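Local coordinates for mandelate racemase / muconate lactonizing enzyme family protein (Agrobacterium tumefaciens, PDB 4DXK) that belongs to the mandelate racemase subgroup of the enolase superfamily, binds a metal ion in its barrel domain and probably acts as a lyase or racemase on an unidentified substrate, at residues V20-D25 with W92-K97; Y44-I49 with R393-A398. All coordinates share one frame; numbering follows the deposited sequence.

Contact 1 of 2, residues V20-D25 with W92-K97; sequences VLVHTD and WDIFGK
I94 sets the end of its side chain against V22 and T24, where helix 79-99 packs on the antiparallel sheet of the enolase-type N-terminal domain. The tight part of this contact is a single methyl group. I94 CD1 lies 3.7 Å from V22 CG1 and equally close to the carbonyl oxygen, V22 O, and it meets T24 CG2 more loosely at 4.0 Å. The V22 and I94 side chains cross at about a right angle, whereas the T24 methyl and the isoleucine reach for each other tip to tip. With I94 CG1 anti to its own carbonyl carbon (chi1 -73°) and the chain then extended, CD1 is carried to the strand. Around this spot, F87 and A90 of the same helix also touch V22, so the seam is a buried, apolar one. H23, next along the strand, points away from the helix and bonds E7 OE1 through NE2. Beyond the contact, on the helix itself, the chemistry becomes polar: partly exposed K97, bonded to the T29 carbonyl, makes a long salt bridge of 3.7 Å from NZ to OD2 of buried D93, an oxygen that also takes a bond from L31 N.

Contact 2 of 2, residues Y44-I49 with R393-A398; sequences YVHEYI and RFSDAA
Helix 38-53 lies along strand 390-396, the C-terminal strand at one edge of the N-terminal domain's antiparallel sheet, and H46 fills the join between R393 and S395. One corner of the imidazole is held by a short hydrogen bond: H46 ND1 and S395 OG are 2.7 Å apart with an angle of 163°, the hydroxyl sitting at the ring edge near its plane, and either atom could be the donor. On the other nitrogen, NE2 bonds T8 OG1 of strand 3-11, so both ring nitrogens have partners and the rotation of the buried ring is fixed. R393 covers one face. R393 CG lies anti to the backbone N, and the chain stays extended as far as NE, which lays it along the histidine in the opposite sense. R393 CG makes a CH-pi contact 3.8 Å from the ring centroid, 19° off the normal, and CD comes within 3.6 Å of H46 CD2. In this family's two-domain fold, the chain leaves the barrel to add strand 390-396 beside strand 3-11, and the histidine joins the added strand to the helix packed on it. Farther out, H46 CB lies 3.5 Å from the plane of the R393 guanidinium, over its centre; ring and guanidinium are tilted by only 20°. Any positive charge on the histidine would probably be disfavoured by this nearby arginine. The backbone closes in as well, with R393 O 3.3 Å from H46 CE1.

Both contacts set a helix against the same four-stranded sheet of the N-terminal domain, but on different strands: contact 1 uses the inner strand 17-24, contact 2 the outermost strand 390-396, with strand 3-11 between them. Their centres are about 16 Å apart, and they meet where V20 CG2 packs on V45 CG2 at 4.1 Å. Contact 1 is buried and mainly apolar, small in area and centred on one isoleucine methyl. Contact 2 covers about twice the surface and is only partly buried; there a polar histidine is bonded within the interface while an exposed arginine lies over one face of its ring. Contact 1 stays within the N-terminal region, whereas contact 2 joins it to the end of the chain.

Contact 1 of 2, residues V20-D25 with W92-K97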
# COMPACT_ATOMS: atom_id res chain seq x y z
N VAL A 20 40.77 -21.49 5.48
CA VAL A 20 40.53 -22.49 4.45
C VAL A 20 41.53 -22.20 3.34
O VAL A 20 41.58 -21.09 2.81
CB VAL A 20 39.09 -22.38 3.90
CG1 VAL A 20 38.88 -23.33 2.72
CG2 VAL A 20 38.08 -22.67 5.00
N LEU A 21 42.32 -23.21 2.99
CA LEU A 21 43.33 -23.08 1.95
C LEU A 21 42.96 -23.98 0.79
O LEU A 21 42.73 -25.18 0.96
CB LEU A 21 44.73 -23.41 2.47
CG LEU A 21 45.38 -22.34 3.36
CD1 LEU A 21 44.81 -22.37 4.77
CD2 LEU A 21 46.89 -22.49 3.39
N VAL A 22 42.86 -23.39 -0.39
CA VAL A 22 42.46 -24.11 -1.59
C VAL A 22 43.70 -24.32 -2.46
O VAL A 22 44.26 -23.36 -3.01
CB VAL A 22 41.37 -23.33 -2.36
CG1 VAL A 22 40.98 -24.08 -3.63
CG2 VAL A 22 40.15 -23.12 -1.49
N HIS A 23 44.14 -25.57 -2.54
CA HIS A 23 45.34 -25.91 -3.31
C HIS A 23 44.93 -26.28 -4.74
O HIS A 23 43.84 -26.81 -4.96
CB HIS A 23 46.07 -27.08 -2.68
CG HIS A 23 46.54 -26.82 -1.29
ND1 HIS A 23 47.88 -26.65 -0.98
CD2 HIS A 23 45.87 -26.71 -0.11
CE1 HIS A 23 48.01 -26.45 0.32
NE2 HIS A 23 46.80 -26.48 0.87
N THR A 24 45.82 -26.00 -5.69
CA THR A 24 45.56 -26.29 -7.10
C THR A 24 46.71 -27.06 -7.73
O THR A 24 47.83 -27.09 -7.20
CB THR A 24 45.35 -24.98 -7.92
OG1 THR A 24 46.54 -24.18 -7.88
CG2 THR A 24 44.18 -24.18 -7.36
N ASP A 25 46.44 -27.66 -8.88
CA ASP A 25 47.48 -28.39 -9.58
C ASP A 25 48.59 -27.50 -10.12
O ASP A 25 49.68 -27.98 -10.45
CB ASP A 25 46.92 -29.34 -10.66
CG ASP A 25 45.99 -28.65 -11.65
OD1 ASP A 25 45.89 -27.41 -11.68
OD2 ASP A 25 45.35 -29.40 -12.42
N TRP A 92 39.01 -15.97 -4.80
CA TRP A 92 39.42 -14.64 -5.26
C TRP A 92 40.94 -14.45 -5.13
O TRP A 92 41.57 -13.83 -5.99
CB TRP A 92 38.62 -13.55 -4.54
CG TRP A 92 37.25 -13.40 -5.10
CD1 TRP A 92 36.10 -13.98 -4.65
CD2 TRP A 92 36.90 -12.66 -6.27
NE1 TRP A 92 35.05 -13.62 -5.46
CE2 TRP A 92 35.52 -12.82 -6.47
CE3 TRP A 92 37.63 -11.88 -7.18
CZ2 TRP A 92 34.84 -12.23 -7.54
CZ3 TRP A 92 36.96 -11.29 -8.24
CH2 TRP A 92 35.58 -11.47 -8.40
N ASP A 93 41.52 -15.00 -4.07
CA ASP A 93 42.97 -14.98 -3.88
C ASP A 93 43.67 -15.75 -5.02
O ASP A 93 44.62 -15.24 -5.61
CB ASP A 93 43.29 -15.59 -2.51
CG ASP A 93 44.73 -15.35 -2.07
OD1 ASP A 93 45.32 -14.29 -2.36
OD2 ASP A 93 45.24 -16.27 -1.39
N ILE A 94 43.18 -16.94 -5.36
CA ILE A 94 43.72 -17.70 -6.49
C ILE A 94 43.62 -16.90 -7.79
O ILE A 94 44.58 -16.83 -8.56
CB ILE A 94 43.00 -19.05 -6.66
CG1 ILE A 94 43.42 -20.02 -5.56
CG2 ILE A 94 43.26 -19.66 -8.04
CD1 ILE A 94 42.49 -21.19 -5.40
N PHE A 95 42.46 -16.31 -8.05
CA PHE A 95 42.22 -15.56 -9.28
C PHE A 95 43.21 -14.39 -9.37
O PHE A 95 43.82 -14.15 -10.42
CB PHE A 95 40.75 -15.11 -9.27
CG PHE A 95 40.26 -14.40 -10.52
CD1 PHE A 95 40.93 -14.47 -11.73
CD2 PHE A 95 39.07 -13.68 -10.46
CE1 PHE A 95 40.43 -13.81 -12.85
CE2 PHE A 95 38.58 -13.02 -11.57
CZ PHE A 95 39.25 -13.09 -12.76
N GLY A 96 43.43 -13.69 -8.26
CA GLY A 96 44.41 -12.62 -8.22
C GLY A 96 45.83 -13.10 -8.50
O GLY A 96 46.57 -12.51 -9.30
N LYS A 97 46.22 -14.19 -7.85
CA LYS A 97 47.54 -14.74 -8.10
C LYS A 97 47.70 -15.21 -9.55
O LYS A 97 48.77 -15.02 -10.15
CB LYS A 97 47.84 -15.88 -7.14
CG LYS A 97 47.99 -15.41 -5.72
CD LYS A 97 48.29 -16.58 -4.80
CE LYS A 97 48.25 -16.16 -3.36
NZ LYS A 97 48.63 -17.26 -2.44

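Contact 2 of 2, residues Y44-I49 with R393-A398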
# COMPACT_ATOMS: atom_id res chain seq x y z
N TYR A 44 32.14 -29.01 8.06
CA TYR A 44 31.36 -28.74 6.86
C TYR A 44 32.24 -28.62 5.61
O TYR A 44 31.89 -29.13 4.54
CB TYR A 44 30.53 -27.46 7.05
CG TYR A 44 29.92 -26.94 5.77
CD1 TYR A 44 28.74 -27.47 5.26
CD2 TYR A 44 30.54 -25.93 5.04
CE1 TYR A 44 28.19 -27.00 4.09
CE2 TYR A 44 30.00 -25.45 3.86
CZ TYR A 44 28.82 -26.00 3.39
OH TYR A 44 28.24 -25.53 2.23
N VAL A 45 33.37 -27.94 5.73
CA VAL A 45 34.27 -27.78 4.59
C VAL A 45 34.66 -29.15 4.02
O VAL A 45 34.63 -29.35 2.81
CB VAL A 45 35.51 -26.96 4.97
CG1 VAL A 45 36.55 -27.00 3.87
CG2 VAL A 45 35.11 -25.52 5.26
N HIS A 46 34.98 -30.09 4.90
CA HIS A 46 35.37 -31.42 4.45
C HIS A 46 34.19 -32.33 4.11
O HIS A 46 34.30 -33.13 3.19
CB HIS A 46 36.31 -32.06 5.47
CG HIS A 46 37.57 -31.28 5.66
ND1 HIS A 46 38.60 -31.30 4.75
CD2 HIS A 46 37.94 -30.41 6.63
CE1 HIS A 46 39.56 -30.49 5.16
NE2 HIS A 46 39.18 -29.93 6.29
N GLU A 47 33.08 -32.19 4.82
CA GLU A 47 31.91 -33.05 4.59
C GLU A 47 31.18 -32.67 3.29
O GLU A 47 30.73 -33.55 2.55
CB GLU A 47 30.93 -32.99 5.77
CG GLU A 47 29.69 -33.91 5.64
CD GLU A 47 28.72 -33.86 6.83
OE1 GLU A 47 28.52 -32.77 7.39
OE2 GLU A 47 28.14 -34.91 7.19
N TYR A 48 31.07 -31.37 3.04
CA TYR A 48 30.19 -30.85 1.99
C TYR A 48 30.93 -30.18 0.83
O TYR A 48 30.68 -30.48 -0.33
CB TYR A 48 29.19 -29.86 2.60
CG TYR A 48 28.05 -29.50 1.66
CD1 TYR A 48 28.15 -28.43 0.77
CD2 TYR A 48 26.88 -30.23 1.68
CE1 TYR A 48 27.11 -28.12 -0.09
CE2 TYR A 48 25.83 -29.93 0.83
CZ TYR A 48 25.95 -28.87 -0.05
OH TYR A 48 24.90 -28.59 -0.88
N ILE A 49 31.84 -29.26 1.14
CA ILE A 49 32.53 -28.53 0.08
C ILE A 49 33.50 -29.43 -0.69
O ILE A 49 33.46 -29.48 -1.92
CB ILE A 49 33.25 -27.26 0.58
CG1 ILE A 49 32.27 -26.31 1.26
CG2 ILE A 49 33.95 -26.56 -0.58
CD1 ILE A 49 32.88 -24.98 1.66
N ARG A 393 43.53 -30.05 8.78
CA ARG A 393 42.85 -31.20 8.18
C ARG A 393 42.81 -31.01 6.67
O ARG A 393 42.65 -29.89 6.18
CB ARG A 393 41.44 -31.35 8.74
CG ARG A 393 40.75 -32.58 8.21
CD ARG A 393 39.39 -32.80 8.83
NE ARG A 393 38.67 -33.83 8.10
CZ ARG A 393 37.37 -34.08 8.23
NH1 ARG A 393 36.63 -33.34 9.05
NH2 ARG A 393 36.81 -35.04 7.51
N PHE A 394 42.95 -32.12 5.95
CA PHE A 394 43.02 -32.09 4.49
C PHE A 394 41.97 -32.99 3.85
O PHE A 394 41.66 -34.06 4.37
CB PHE A 394 44.39 -32.58 4.03
CG PHE A 394 45.53 -31.68 4.42
CD1 PHE A 394 46.14 -31.82 5.66
CD2 PHE A 394 45.99 -30.72 3.55
CE1 PHE A 394 47.20 -30.99 6.02
CE2 PHE A 394 47.05 -29.89 3.90
CZ PHE A 394 47.65 -30.03 5.14
N SER A 395 41.44 -32.54 2.71
CA SER A 395 40.69 -33.40 1.80
C SER A 395 41.35 -33.37 0.43
O SER A 395 41.81 -32.32 -0.02
CB SER A 395 39.26 -32.90 1.63
OG SER A 395 38.47 -33.11 2.78
N ASP A 396 41.37 -34.52 -0.23
CA ASP A 396 41.84 -34.60 -1.61
C ASP A 396 41.05 -35.66 -2.36
O ASP A 396 40.05 -36.17 -1.84
CB ASP A 396 43.35 -34.87 -1.67
CG ASP A 396 43.77 -36.13 -0.93
OD1 ASP A 396 42.92 -37.02 -0.67
OD2 ASP A 396 44.98 -36.24 -0.62
N ALA A 397 41.48 -35.99 -3.57
CA ALA A 397 40.74 -36.93 -4.41
C ALA A 397 40.56 -38.28 -3.73
O ALA A 397 39.53 -38.94 -3.89
CB ALA A 397 41.43 -37.09 -5.76
N ALA A 398 41.55 -38.69 -2.95
CA ALA A 398 41.53 -39.99 -2.29
C ALA A 398 40.62 -40.05 -1.06
O ALA A 398 40.17 -41.13 -0.67
CB ALA A 398 42.94 -40.42 -1.92